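Local coordinates for aac(6')-Ii (Enterococcus faecium, PDB 1N71), which transfers an acetyl group from acetyl-coenzyme A to the 6'-amino group of aminoglycoside antibiotics, making the bacterium resistant to them, at the interface of chains A and B. Sequence-based numbering; all coordinates share one arbitrary frame. Chains: chain A/B, aac(6')-Ii.

Contacts 1 and 2 belong to one two-fold symmetric interface between the copies of this GNAT-fold acetyltransferase, and the centres of their C-alpha atoms lie about 15 Å apart. Strand 153-158 is common to both: chain A offers its beginning to contact 2 and its last residue to contact 1, while chain B's copy also enters contact 1 through B:Val155. The same tyrosine likewise serves both, as A:Tyr126 in contact 1 and B:Tyr126 in contact 2. Contact 1 is mainly apolar and contact 2 more polar. Because each has a twin, the same strand ends and loops are used twice, consistent with a dimer.

Contact 1: the interface of chains A and B. Residues chain A 126, 158-159, 170; chain B 66, 106, 108, 155, 172.
A:Leu158 pushes its forked end into chain B between B:Tyr66 and B:Tyr108, and apolar packing round this leucine dominates the contact. Its CG lies anti to the backbone N (chi1 -179°), which carries both methyls away from strand 153-158 and across to the partner. CD2 lies over one face of the B:Tyr108 ring, 3.8 Å from its centroid, in a CH-pi contact displaced toward the rim. The same methyl meets B:Tyr66 CE1 at 3.4 Å, the leucine and that tyrosine arriving from opposite directions. CD1, the other branch, sits against B:Tyr108 CB at 3.5 Å and also touches the methyls of B:Thr106 and B:Ala172. The leucine crosses B:Tyr108 at about a right angle, with one methyl over the ring and the other at its root, CB.

Among the aromatic groups, A:Trp170 reaches the B:Tyr108 ring with the far end of its six-membered ring, CH2 lying 3.9 Å from CD2 of the tyrosine. Within chain B, CE1 of B:Tyr108 comes up in plane to the edge of B:Tyr66, so the two rings that receive the leucine also brace each other. A:Tyr126 has A:Pro159 CG over one face and brings its phenol oxygen OH to 3.9 Å from B:Ala172 CB, a packing contact. A:Pro159 also meets B:Val155 obliquely, its CD 4.1 Å from CG1 of the valine.

A polar link is made by a hydrogen bond from the hydroxyl OG1 of B:Thr106 to the carbonyl O of A:Pro159, 2.8 Å long. The angle at the oxygen is 146° and the donor is tilted 23° from the carbonyl plane; the threonine's CG2 meanwhile faces the leucine.

Chain A contributes the end of strand 153-158, the loop residue that follows it, strand 168-174 and the loop carrying A:Tyr126; chain B receives them on strands 55-66, 106-112, 153-158 and 168-174 of its GNAT fold.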
ATOM      1  N   TYR A 126      10.000 -13.275   8.656  1.00 20.33           N
ATOM      2  CA  TYR A 126      10.915 -13.526   7.549  1.00 21.60           C
ATOM      3  C   TYR A 126      11.239 -15.020   7.501  1.00 23.44           C
ATOM      4  O   TYR A 126      11.749 -15.528   6.497  1.00 22.30           O
ATOM      5  CB  TYR A 126      12.197 -12.701   7.707  1.00 21.82           C
ATOM      6  CG  TYR A 126      11.982 -11.227   7.434  1.00 22.63           C
ATOM      7  CD1 TYR A 126      11.689 -10.773   6.145  1.00 21.47           C
ATOM      8  CD2 TYR A 126      12.018 -10.291   8.469  1.00 23.91           C
ATOM      9  CE1 TYR A 126      11.434  -9.426   5.892  1.00 20.84           C
ATOM     10  CE2 TYR A 126      11.763  -8.936   8.226  1.00 22.23           C
ATOM     11  CZ  TYR A 126      11.470  -8.513   6.932  1.00 22.93           C
ATOM     12  OH  TYR A 126      11.211  -7.180   6.681  1.00 22.52           O
ATOM     13  N   LEU A 158       3.564  -7.648   6.031  1.00 13.91           N
ATOM     14  CA  LEU A 158       4.598  -6.634   6.157  1.00 15.14           C
ATOM     15  C   LEU A 158       5.202  -6.827   7.544  1.00 15.75           C
ATOM     16  O   LEU A 158       4.683  -6.322   8.540  1.00 15.78           O
ATOM     17  CB  LEU A 158       3.993  -5.240   6.027  1.00 16.29           C
ATOM     18  CG  LEU A 158       4.979  -4.076   6.122  1.00 20.78           C
ATOM     19  CD1 LEU A 158       6.217  -4.359   5.275  1.00 21.23           C
ATOM     20  CD2 LEU A 158       4.282  -2.801   5.672  1.00 22.00           C
ATOM     21  N   PRO A 159       6.314  -7.566   7.622  1.00 16.84           N
ATOM     22  CA  PRO A 159       6.968  -7.823   8.909  1.00 18.02           C
ATOM     23  C   PRO A 159       7.371  -6.580   9.704  1.00 18.40           C
ATOM     24  O   PRO A 159       7.949  -5.638   9.160  1.00 18.32           O
ATOM     25  CB  PRO A 159       8.182  -8.674   8.517  1.00 16.71           C
ATOM     26  CG  PRO A 159       7.715  -9.377   7.259  1.00 17.23           C
ATOM     27  CD  PRO A 159       7.030  -8.240   6.525  1.00 17.89           C
ATOM     28  N   TRP A 170      -1.763  -8.264   4.436  1.00 12.85           N
ATOM     29  CA  TRP A 170      -2.364  -7.851   3.168  1.00 13.22           C
ATOM     30  C   TRP A 170      -3.311  -8.915   2.626  1.00 13.28           C
ATOM     31  O   TRP A 170      -2.930 -10.073   2.469  1.00 13.13           O
ATOM     32  CB  TRP A 170      -1.282  -7.582   2.115  1.00 15.90           C
ATOM     33  CG  TRP A 170      -0.601  -6.256   2.229  1.00 21.95           C
ATOM     34  CD1 TRP A 170      -1.195  -5.022   2.235  1.00 24.07           C
ATOM     35  CD2 TRP A 170       0.812  -6.021   2.274  1.00 23.11           C
ATOM     36  NE1 TRP A 170      -0.237  -4.036   2.273  1.00 26.75           N
ATOM     37  CE2 TRP A 170       1.003  -4.621   2.298  1.00 25.19           C
ATOM     38  CE3 TRP A 170       1.936  -6.858   2.291  1.00 24.91           C
ATOM     39  CZ2 TRP A 170       2.273  -4.037   2.340  1.00 25.11           C
ATOM     40  CZ3 TRP A 170       3.203  -6.277   2.332  1.00 24.60           C
ATOM     41  CH2 TRP A 170       3.358  -4.877   2.356  1.00 26.10           C
TER
ATOM     42  N   TYR B  66       3.442   3.619   8.540  1.00 13.06           N
ATOM     43  CA  TYR B  66       2.964   3.006   9.773  1.00 14.49           C
ATOM     44  C   TYR B  66       3.720   3.692  10.893  1.00 14.92           C
ATOM     45  O   TYR B  66       4.841   3.301  11.208  1.00 15.56           O
ATOM     46  CB  TYR B  66       3.256   1.504   9.786  1.00 16.64           C
ATOM     47  CG  TYR B  66       2.623   0.754   8.640  1.00 18.39           C
ATOM     48  CD1 TYR B  66       3.219   0.742   7.376  1.00 18.96           C
ATOM     49  CD2 TYR B  66       1.417   0.073   8.811  1.00 19.16           C
ATOM     50  CE1 TYR B  66       2.633   0.070   6.314  1.00 18.29           C
ATOM     51  CE2 TYR B  66       0.820  -0.606   7.751  1.00 19.56           C
ATOM     52  CZ  TYR B  66       1.438  -0.602   6.506  1.00 18.36           C
ATOM     53  OH  TYR B  66       0.864  -1.279   5.458  1.00 19.61           O
ATOM     54  N   THR B 106      11.201  -1.159   9.453  1.00 15.12           N
ATOM     55  CA  THR B 106      11.000  -1.853   8.189  1.00 15.08           C
ATOM     56  C   THR B 106      10.746  -0.913   7.014  1.00 14.37           C
ATOM     57  O   THR B 106      10.052   0.094   7.150  1.00 16.73           O
ATOM     58  CB  THR B 106       9.787  -2.817   8.283  1.00 16.59           C
ATOM     59  OG1 THR B 106      10.014  -3.771   9.327  1.00 17.25           O
ATOM     60  CG2 THR B 106       9.578  -3.558   6.968  1.00 15.78           C
ATOM     61  N   TYR B 108       9.437  -1.116   3.009  1.00 12.22           N
ATOM     62  CA  TYR B 108       8.822  -2.012   2.037  1.00 13.49           C
ATOM     63  C   TYR B 108       8.578  -1.246   0.749  1.00 14.11           C
ATOM     64  O   TYR B 108       8.677  -0.021   0.717  1.00 13.45           O
ATOM     65  CB  TYR B 108       7.499  -2.580   2.551  1.00 15.31           C
ATOM     66  CG  TYR B 108       6.397  -1.554   2.660  1.00 17.88           C
ATOM     67  CD1 TYR B 108       6.428  -0.579   3.653  1.00 20.00           C
ATOM     68  CD2 TYR B 108       5.332  -1.545   1.755  1.00 19.68           C
ATOM     69  CE1 TYR B 108       5.432   0.385   3.752  1.00 20.43           C
ATOM     70  CE2 TYR B 108       4.326  -0.580   1.842  1.00 20.29           C
ATOM     71  CZ  TYR B 108       4.388   0.380   2.846  1.00 21.15           C
ATOM     72  OH  TYR B 108       3.416   1.344   2.951  1.00 21.78           O
ATOM     73  N   VAL B 155       7.559 -10.477   0.147  1.00 13.47           N
ATOM     74  CA  VAL B 155       6.702 -10.852   1.262  1.00 13.81           C
ATOM     75  C   VAL B 155       5.222 -10.865   0.879  1.00 14.46           C
ATOM     76  O   VAL B 155       4.353 -11.127   1.712  1.00 13.54           O
ATOM     77  CB  VAL B 155       6.908  -9.912   2.466  1.00 13.64           C
ATOM     78  CG1 VAL B 155       8.278 -10.166   3.091  1.00 13.93           C
ATOM     79  CG2 VAL B 155       6.799  -8.455   2.025  1.00 13.03           C
ATOM     80  N   ALA B 172      10.182  -6.336   1.262  1.00 14.98           N
ATOM     81  CA  ALA B 172      10.467  -5.637   2.505  1.00 14.41           C
ATOM     82  C   ALA B 172      11.793  -6.058   3.110  1.00 15.22           C
ATOM     83  O   ALA B 172      12.317  -7.135   2.811  1.00 13.78           O
ATOM     84  CB  ALA B 172       9.341  -5.883   3.507  1.00 15.14           C
TER

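Contact 2: the interface of chains A and B. Residues chain A 153-155; chain B 126, 129-130.
A:Lys153 extends along chain B past B:Tyr126 and B:Thr129, and it has the most surface hidden by the partner here, 56 Å². Its CG is anti to the backbone N (chi1 160°) and the chain beyond is stretched out, which takes the terminal nitrogen NZ from the start of strand 153-158 to the beginning of helix 129-134 in the other subunit. There NZ donates a hydrogen bond to the hydroxyl OG1 of B:Thr129, 2.8 Å away. The two side chains run past each other in opposite directions, so the threonine receives the lysine alongside.

B:Tyr126, with 37 Å² hidden, meets the same lysine in two ways. The aliphatic stretch passes its ring, CD of the lysine standing 4.0 Å from CD1 of the tyrosine. The backbone carbonyl of B:Tyr126 is joined to the lysine's amino group through water 1, which lies 2.9 Å from A:Lys153 NZ. The amino group is therefore held to the partner both directly and through this water, while the CD methylene lies beside the tyrosine ring. The nearby carbonyl and hydroxyl oxygens would probably favour a positive charge on NZ.

B:Phe130, next along the helix, covers another part of the strand. Its CG points away from its own carbonyl carbon (chi1 -54°), and the outer end of the ring is turned toward the backbone of A:Ile154 and A:Val155. CB of B:Thr129 lies loosely above one face of this ring, toward the rim. CZ at the ring's outer end comes to 3.5 Å from the carbonyl O of A:Ile154.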
ATOM      1  N   LYS A 153      -8.327 -13.223   0.392  1.00 14.57           N
ATOM      2  CA  LYS A 153      -7.263 -14.151   0.754  1.00 14.47           C
ATOM      3  C   LYS A 153      -6.033 -13.390   1.221  1.00 12.72           C
ATOM      4  O   LYS A 153      -5.749 -12.309   0.721  1.00 11.99           O
ATOM      5  CB  LYS A 153      -6.920 -15.005  -0.474  1.00 17.40           C
ATOM      6  CG  LYS A 153      -5.558 -15.677  -0.464  1.00 20.27           C
ATOM      7  CD  LYS A 153      -5.339 -16.463  -1.764  1.00 21.68           C
ATOM      8  CE  LYS A 153      -4.010 -17.204  -1.758  1.00 26.48           C
ATOM      9  NZ  LYS A 153      -3.915 -18.197  -2.872  1.00 25.24           N
ATOM     10  N   ILE A 154      -5.306 -13.935   2.190  1.00 14.26           N
ATOM     11  CA  ILE A 154      -4.089 -13.267   2.631  1.00 11.62           C
ATOM     12  C   ILE A 154      -3.077 -13.513   1.523  1.00 13.66           C
ATOM     13  O   ILE A 154      -2.754 -14.664   1.211  1.00 15.12           O
ATOM     14  CB  ILE A 154      -3.538 -13.856   3.948  1.00 14.21           C
ATOM     15  CG1 ILE A 154      -4.559 -13.650   5.076  1.00 12.77           C
ATOM     16  CG2 ILE A 154      -2.193 -13.182   4.291  1.00 11.19           C
ATOM     17  CD1 ILE A 154      -4.186 -14.327   6.406  1.00 14.01           C
ATOM     18  N   VAL A 155      -2.583 -12.434   0.924  1.00 12.38           N
ATOM     19  CA  VAL A 155      -1.621 -12.530  -0.166  1.00 13.43           C
ATOM     20  C   VAL A 155      -0.270 -11.936   0.199  1.00 13.67           C
ATOM     21  O   VAL A 155       0.630 -11.862  -0.634  1.00 14.09           O
ATOM     22  CB  VAL A 155      -2.126 -11.810  -1.420  1.00 13.25           C
ATOM     23  CG1 VAL A 155      -3.359 -12.519  -1.964  1.00 14.12           C
ATOM     24  CG2 VAL A 155      -2.450 -10.354  -1.089  1.00 15.46           C
TER
ATOM     25  N   TYR B 126      -3.687 -16.608  -8.472  1.00 21.31           N
ATOM     26  CA  TYR B 126      -4.509 -17.161  -7.402  1.00 21.38           C
ATOM     27  C   TYR B 126      -4.394 -18.680  -7.359  1.00 24.45           C
ATOM     28  O   TYR B 126      -4.848 -19.323  -6.412  1.00 24.91           O
ATOM     29  CB  TYR B 126      -5.967 -16.716  -7.557  1.00 19.51           C
ATOM     30  CG  TYR B 126      -6.213 -15.380  -6.891  1.00 19.54           C
ATOM     31  CD1 TYR B 126      -6.106 -15.254  -5.509  1.00 19.68           C
ATOM     32  CD2 TYR B 126      -6.490 -14.233  -7.640  1.00 17.40           C
ATOM     33  CE1 TYR B 126      -6.259 -14.024  -4.881  1.00 18.43           C
ATOM     34  CE2 TYR B 126      -6.647 -12.991  -7.020  1.00 15.02           C
ATOM     35  CZ  TYR B 126      -6.526 -12.898  -5.637  1.00 16.50           C
ATOM     36  OH  TYR B 126      -6.656 -11.686  -5.001  1.00 18.77           O
ATOM     37  N   THR B 129      -0.453 -19.643  -5.531  1.00 19.31           N
ATOM     38  CA  THR B 129       0.159 -18.345  -5.283  1.00 17.88           C
ATOM     39  C   THR B 129       1.572 -18.361  -4.710  1.00 18.87           C
ATOM     40  O   THR B 129       2.509 -17.842  -5.325  1.00 19.42           O
ATOM     41  CB  THR B 129      -0.713 -17.501  -4.338  1.00 17.01           C
ATOM     42  OG1 THR B 129      -2.054 -17.467  -4.839  1.00 16.77           O
ATOM     43  CG2 THR B 129      -0.176 -16.080  -4.251  1.00 16.55           C
ATOM     44  N   PHE B 130       1.732 -18.939  -3.527  1.00 18.01           N
ATOM     45  CA  PHE B 130       3.040 -18.959  -2.891  1.00 18.78           C
ATOM     46  C   PHE B 130       4.050 -19.911  -3.533  1.00 19.10           C
ATOM     47  O   PHE B 130       5.259 -19.741  -3.357  1.00 19.34           O
ATOM     48  CB  PHE B 130       2.870 -19.226  -1.398  1.00 21.28           C
ATOM     49  CG  PHE B 130       1.922 -18.261  -0.734  1.00 23.97           C
ATOM     50  CD1 PHE B 130       1.961 -16.905  -1.053  1.00 26.56           C
ATOM     51  CD2 PHE B 130       0.968 -18.705   0.172  1.00 28.54           C
ATOM     52  CE1 PHE B 130       1.061 -16.003  -0.480  1.00 27.46           C
ATOM     53  CE2 PHE B 130       0.060 -17.808   0.753  1.00 29.98           C
ATOM     54  CZ  PHE B 130       0.108 -16.458   0.423  1.00 28.14           C
TER
HETATM   55  O   HOH W   1      -6.458 -18.835  -4.155  1.00 24.93           O